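Local coordinates for teichoic acid biosynthesis protein F (Staphylococcus epidermidis, PDB 3L7I) that is a teichoic acid biosynthesis protein whose modelled part has a GT-B-type fold built on two parallel beta sheets, at residues A[616-622]-A[635-640]; A[660-664]-A[694-698]. All coordinates share one frame; numbering follows the deposited sequence.

Interaction 1: A[616-622]-A[635-640]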
# COMPACT_ATOMS: atom_id res chain seq x y z
N SER A 616 25.97 35.34 46.32
CA SER A 616 25.09 35.12 47.47
C SER A 616 25.84 34.85 48.77
O SER A 616 26.67 33.94 48.83
CB SER A 616 24.15 33.94 47.23
OG SER A 616 23.21 34.22 46.22
N ASP A 617 25.51 35.63 49.81
CA ASP A 617 26.12 35.47 51.12
C ASP A 617 25.58 34.27 51.88
O ASP A 617 26.22 33.76 52.79
CB ASP A 617 25.96 36.74 51.95
CG ASP A 617 26.73 37.91 51.36
OD1 ASP A 617 27.99 37.93 51.48
OD2 ASP A 617 26.08 38.80 50.77
N CYS A 618 24.38 33.82 51.51
CA CYS A 618 23.86 32.55 52.00
C CYS A 618 22.77 32.06 51.07
O CYS A 618 22.29 32.81 50.23
CB CYS A 618 23.32 32.68 53.43
SG CYS A 618 21.85 33.75 53.62
N LEU A 619 22.39 30.79 51.24
CA LEU A 619 21.34 30.14 50.46
C LEU A 619 20.19 29.74 51.38
O LEU A 619 20.42 29.17 52.46
CB LEU A 619 21.89 28.89 49.79
CG LEU A 619 21.30 28.63 48.40
CD1 LEU A 619 21.54 27.21 47.92
CD2 LEU A 619 19.83 28.97 48.38
N ILE A 620 18.96 30.01 51.00
CA ILE A 620 17.85 29.40 51.72
C ILE A 620 17.15 28.49 50.74
O ILE A 620 16.77 28.91 49.63
CB ILE A 620 16.84 30.42 52.27
CG1 ILE A 620 17.57 31.48 53.09
CG2 ILE A 620 15.78 29.72 53.12
CD1 ILE A 620 16.62 32.48 53.69
N THR A 621 16.98 27.24 51.14
CA THR A 621 16.33 26.27 50.28
C THR A 621 15.56 25.26 51.14
O THR A 621 15.35 25.50 52.33
CB THR A 621 17.37 25.62 49.38
OG1 THR A 621 16.70 24.85 48.39
CG2 THR A 621 18.31 24.73 50.19
N ASP A 622 15.10 24.16 50.55
CA ASP A 622 14.47 23.11 51.34
C ASP A 622 14.88 21.70 50.93
O ASP A 622 15.71 21.09 51.60
CB ASP A 622 12.95 23.25 51.37
CG ASP A 622 12.38 23.57 50.02
OD1 ASP A 622 11.84 24.67 49.87
OD2 ASP A 622 12.47 22.72 49.10
N ARG A 635 29.59 28.36 52.45
CA ARG A 635 28.86 29.46 53.03
C ARG A 635 27.65 28.89 53.76
O ARG A 635 27.30 27.74 53.56
CB ARG A 635 28.47 30.48 51.94
CG ARG A 635 29.42 31.65 51.79
CD ARG A 635 30.22 31.68 50.51
NE ARG A 635 29.53 32.44 49.48
CZ ARG A 635 30.11 33.07 48.45
NH1 ARG A 635 29.34 33.69 47.56
NH2 ARG A 635 31.43 33.07 48.28
N PRO A 636 27.02 29.70 54.63
CA PRO A 636 25.86 29.24 55.40
C PRO A 636 24.67 28.91 54.52
O PRO A 636 24.32 29.70 53.65
CB PRO A 636 25.51 30.46 56.26
CG PRO A 636 26.73 31.28 56.28
CD PRO A 636 27.40 31.08 54.97
N GLN A 637 24.05 27.75 54.74
CA GLN A 637 22.77 27.46 54.11
C GLN A 637 21.73 27.30 55.22
O GLN A 637 22.09 26.99 56.35
CB GLN A 637 22.84 26.20 53.25
CG GLN A 637 24.06 26.11 52.35
CD GLN A 637 23.88 25.10 51.23
OE1 GLN A 637 22.76 24.80 50.81
NE2 GLN A 637 25.00 24.58 50.72
N PHE A 638 20.47 27.55 54.87
CA PHE A 638 19.32 27.37 55.76
C PHE A 638 18.30 26.51 55.03
O PHE A 638 18.30 26.44 53.79
CB PHE A 638 18.69 28.71 56.10
CG PHE A 638 19.55 29.59 56.95
CD1 PHE A 638 19.48 29.52 58.35
CD2 PHE A 638 20.44 30.49 56.37
CE1 PHE A 638 20.27 30.34 59.15
CE2 PHE A 638 21.23 31.30 57.17
CZ PHE A 638 21.14 31.23 58.56
N PHE A 639 17.42 25.89 55.80
CA PHE A 639 16.49 24.92 55.24
C PHE A 639 15.12 25.10 55.83
O PHE A 639 14.81 24.61 56.91
CB PHE A 639 17.04 23.51 55.44
CG PHE A 639 18.36 23.32 54.79
CD1 PHE A 639 18.43 23.07 53.41
CD2 PHE A 639 19.53 23.52 55.50
CE1 PHE A 639 19.66 22.95 52.77
CE2 PHE A 639 20.76 23.40 54.86
CZ PHE A 639 20.83 23.11 53.50
N PHE A 640 14.31 25.85 55.11
CA PHE A 640 13.00 26.25 55.57
C PHE A 640 11.96 25.18 55.19
O PHE A 640 11.10 25.39 54.33
CB PHE A 640 12.70 27.59 54.93
CG PHE A 640 11.37 28.14 55.26
CD1 PHE A 640 10.62 28.77 54.29
CD2 PHE A 640 10.87 28.05 56.54
CE1 PHE A 640 9.37 29.31 54.59
CE2 PHE A 640 9.62 28.59 56.85
CZ PHE A 640 8.87 29.22 55.87
O HOH W 1 11.32 26.90 51.51
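Thr-621 and Phe-639 are paired across two parallel strands, and their side chains lie side by side on one face of the sheet. The methyl CG2 of Thr-621 bears obliquely on the CD1-CE1 side of the Phe-639 ring, 3.4 Å from CE1. With OG1 anti to the backbone N (chi1 -170°), that methyl is turned to the ring while the hydroxyl bonds Ala-544 O. Leu-619 and Gln-637 run alongside each other on the same face. Gln-637 sends NE2 to Met-627 O.

The other face carries Ile-620 and Phe-638. The branches of Ile-620 part between two phenylalanines. CG1 packs on CB of Phe-638 at 4.2 Å, and CG2 settles against CB of Phe-640. SG of Cys-618 sits at the edge of the Phe-638 ring.

In the plane of the sheet, Phe-638 N bonds Leu-619 O at 2.9 Å, and Phe-638 O receives Thr-621 N. Leu-619 N to Pro-636 O and Phe-640 N to Thr-621 O continue the pairing. Arg-635 grips Ser-616 O side-on, with NH1 at 3.0 Å and NE at 3.3 Å. NH1 also bonds Leu-614 O, and Tyr-630 OH also bonds Ser-616 O. At the far end, Asp-622 OD1 pairs with Arg-548 and shares a water with Phe-640 O. In this beta-alpha-beta unit, the chemistry implies an apolar Ile-620 face, a mixed Thr-621 face with bonded polar ends, and charged groups held beyond the strands.

Interaction 2: A[660-664]-A[694-698]; sequences EDLPG and FYDRF
Phe-694 meets Pro-663 face-on, and this CH-pi contact is the main apolar link between the loop 660-664 and residues 694-698 of helix 688-698. CG of Pro-663 stands 3.7 Å from the centroid of the Phe-694 ring, only 10° off the ring normal. CG of Phe-694 is anti to the backbone N (chi1 -172°), which carries the ring out to the proline. The loop also passes the rim of the ring. Asp-661 O lies at its edge, 4.2 Å from CD1 of Phe-694, and CA of Leu-662 approaches CD1 obliquely.

One turn later comes Arg-697. Its chain is extended from CG to NE and carries the guanidinium to the carboxylate of Asp-661. OD2 of Asp-661 stands at the guanidinium edge, 3.6 Å from NH1 of Arg-697, a long salt bridge. The two flat groups are nearly perpendicular, at 87°, so they do not meet as a flat, two-pronged pair. Asp-661 is the centre of an inverse gamma turn, in which Leu-662 N bonds Glu-660 O at 2.8 Å.

CD2 of Phe-698 lies over the opposite face of the Phe-694 ring, toward its rim, so that ring sits between Pro-663 and Phe-698. Phe-698 also meets Tyr-488 edge-to-face, and its O bonds Asn-486, just after strand 481-484 of the other sheet. The contact thus joins the loop before strand 666-667 to a helix that probably reaches both halves of the GT-B-type fold. Its chemistry implies that apolar packing on the buried ring probably does most of the holding, while the long charge pair at the rim probably adds little.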
# COMPACT_ATOMS: atom_id res chain seq x y z
N GLU A 660 19.83 14.97 59.75
CA GLU A 660 21.10 15.13 60.42
C GLU A 660 22.10 15.94 59.61
O GLU A 660 22.14 17.17 59.68
CB GLU A 660 21.68 13.76 60.75
CG GLU A 660 22.24 13.66 62.15
CD GLU A 660 21.82 12.38 62.84
OE1 GLU A 660 21.48 11.40 62.13
OE2 GLU A 660 21.80 12.36 64.09
N ASP A 661 22.88 15.23 58.81
CA ASP A 661 24.06 15.77 58.16
C ASP A 661 23.82 16.69 56.96
O ASP A 661 24.22 16.37 55.84
CB ASP A 661 25.00 14.62 57.77
CG ASP A 661 24.31 13.57 56.92
OD1 ASP A 661 23.54 13.95 56.01
OD2 ASP A 661 24.53 12.36 57.16
N LEU A 662 23.20 17.84 57.18
CA LEU A 662 23.24 18.92 56.19
C LEU A 662 23.88 20.19 56.79
O LEU A 662 23.99 20.31 58.02
CB LEU A 662 21.89 19.17 55.49
CG LEU A 662 20.64 19.50 56.29
CD1 LEU A 662 19.40 19.37 55.42
CD2 LEU A 662 20.57 18.57 57.52
N PRO A 663 24.31 21.11 55.92
CA PRO A 663 25.28 22.16 56.27
C PRO A 663 24.70 23.26 57.14
O PRO A 663 25.46 24.12 57.58
CB PRO A 663 25.64 22.78 54.91
CG PRO A 663 24.66 22.26 53.93
CD PRO A 663 23.66 21.40 54.64
N GLY A 664 23.39 23.26 57.34
CA GLY A 664 22.73 24.30 58.11
C GLY A 664 21.53 23.78 58.88
O GLY A 664 21.14 22.63 58.74
N PHE A 694 30.04 18.71 55.06
CA PHE A 694 29.24 18.70 53.85
C PHE A 694 30.14 18.96 52.64
O PHE A 694 29.98 18.34 51.60
CB PHE A 694 28.14 19.76 53.95
CG PHE A 694 27.15 19.71 52.85
CD1 PHE A 694 26.02 18.93 52.97
CD2 PHE A 694 27.32 20.47 51.71
CE1 PHE A 694 25.08 18.89 51.95
CE2 PHE A 694 26.39 20.44 50.69
CZ PHE A 694 25.26 19.64 50.81
N TYR A 695 31.08 19.90 52.78
CA TYR A 695 31.99 20.21 51.68
C TYR A 695 32.93 19.05 51.42
O TYR A 695 33.37 18.84 50.30
CB TYR A 695 32.82 21.46 51.99
CG TYR A 695 33.92 21.72 50.98
CD1 TYR A 695 33.70 22.53 49.89
CD2 TYR A 695 35.16 21.14 51.13
CE1 TYR A 695 34.71 22.77 48.97
CE2 TYR A 695 36.17 21.37 50.22
CZ TYR A 695 35.94 22.19 49.15
OH TYR A 695 36.95 22.43 48.24
N ASP A 696 33.25 18.30 52.46
CA ASP A 696 34.15 17.17 52.30
C ASP A 696 33.42 16.12 51.50
O ASP A 696 33.99 15.54 50.58
CB ASP A 696 34.55 16.58 53.66
CG ASP A 696 35.64 17.37 54.34
OD1 ASP A 696 36.21 18.29 53.70
OD2 ASP A 696 35.93 17.07 55.53
N ARG A 697 32.16 15.90 51.84
CA ARG A 697 31.41 14.75 51.34
C ARG A 697 30.91 14.92 49.91
O ARG A 697 30.90 13.97 49.14
CB ARG A 697 30.25 14.42 52.28
CG ARG A 697 29.61 13.09 51.98
CD ARG A 697 28.47 12.73 52.91
NE ARG A 697 27.83 11.50 52.46
CZ ARG A 697 26.69 10.99 52.95
NH1 ARG A 697 26.03 11.61 53.92
NH2 ARG A 697 26.21 9.86 52.44
N PHE A 698 30.49 16.13 49.54
CA PHE A 698 29.82 16.32 48.27
C PHE A 698 30.51 17.27 47.31
O PHE A 698 30.22 17.25 46.11
CB PHE A 698 28.39 16.79 48.51
CG PHE A 698 27.64 15.94 49.47
CD1 PHE A 698 27.10 14.74 49.06
CD2 PHE A 698 27.45 16.35 50.78
CE1 PHE A 698 26.40 13.94 49.96
CE2 PHE A 698 26.75 15.56 51.67
CZ PHE A 698 26.22 14.36 51.26

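In the fold
Both interactions are largely buried and lie on the same side of the chain's centre, about 13 Å apart between centres. Interaction 1 sits inside the six-stranded parallel sheet and joins two neighbouring strands. Interaction 2 lies over one face of that sheet, where a loop meets a helix. They touch directly: CZ of Phe-639 packs 3.5 Å from CD of Pro-663, and Gln-637 and Leu-662 join this layer. Pro-663 thus lies between the sheet and helix 688-698. Regular backbone bonds dominate the first contact. The second relies on side-chain packing, and its one charge pair lies toward the surface, with Arg-697 exposed.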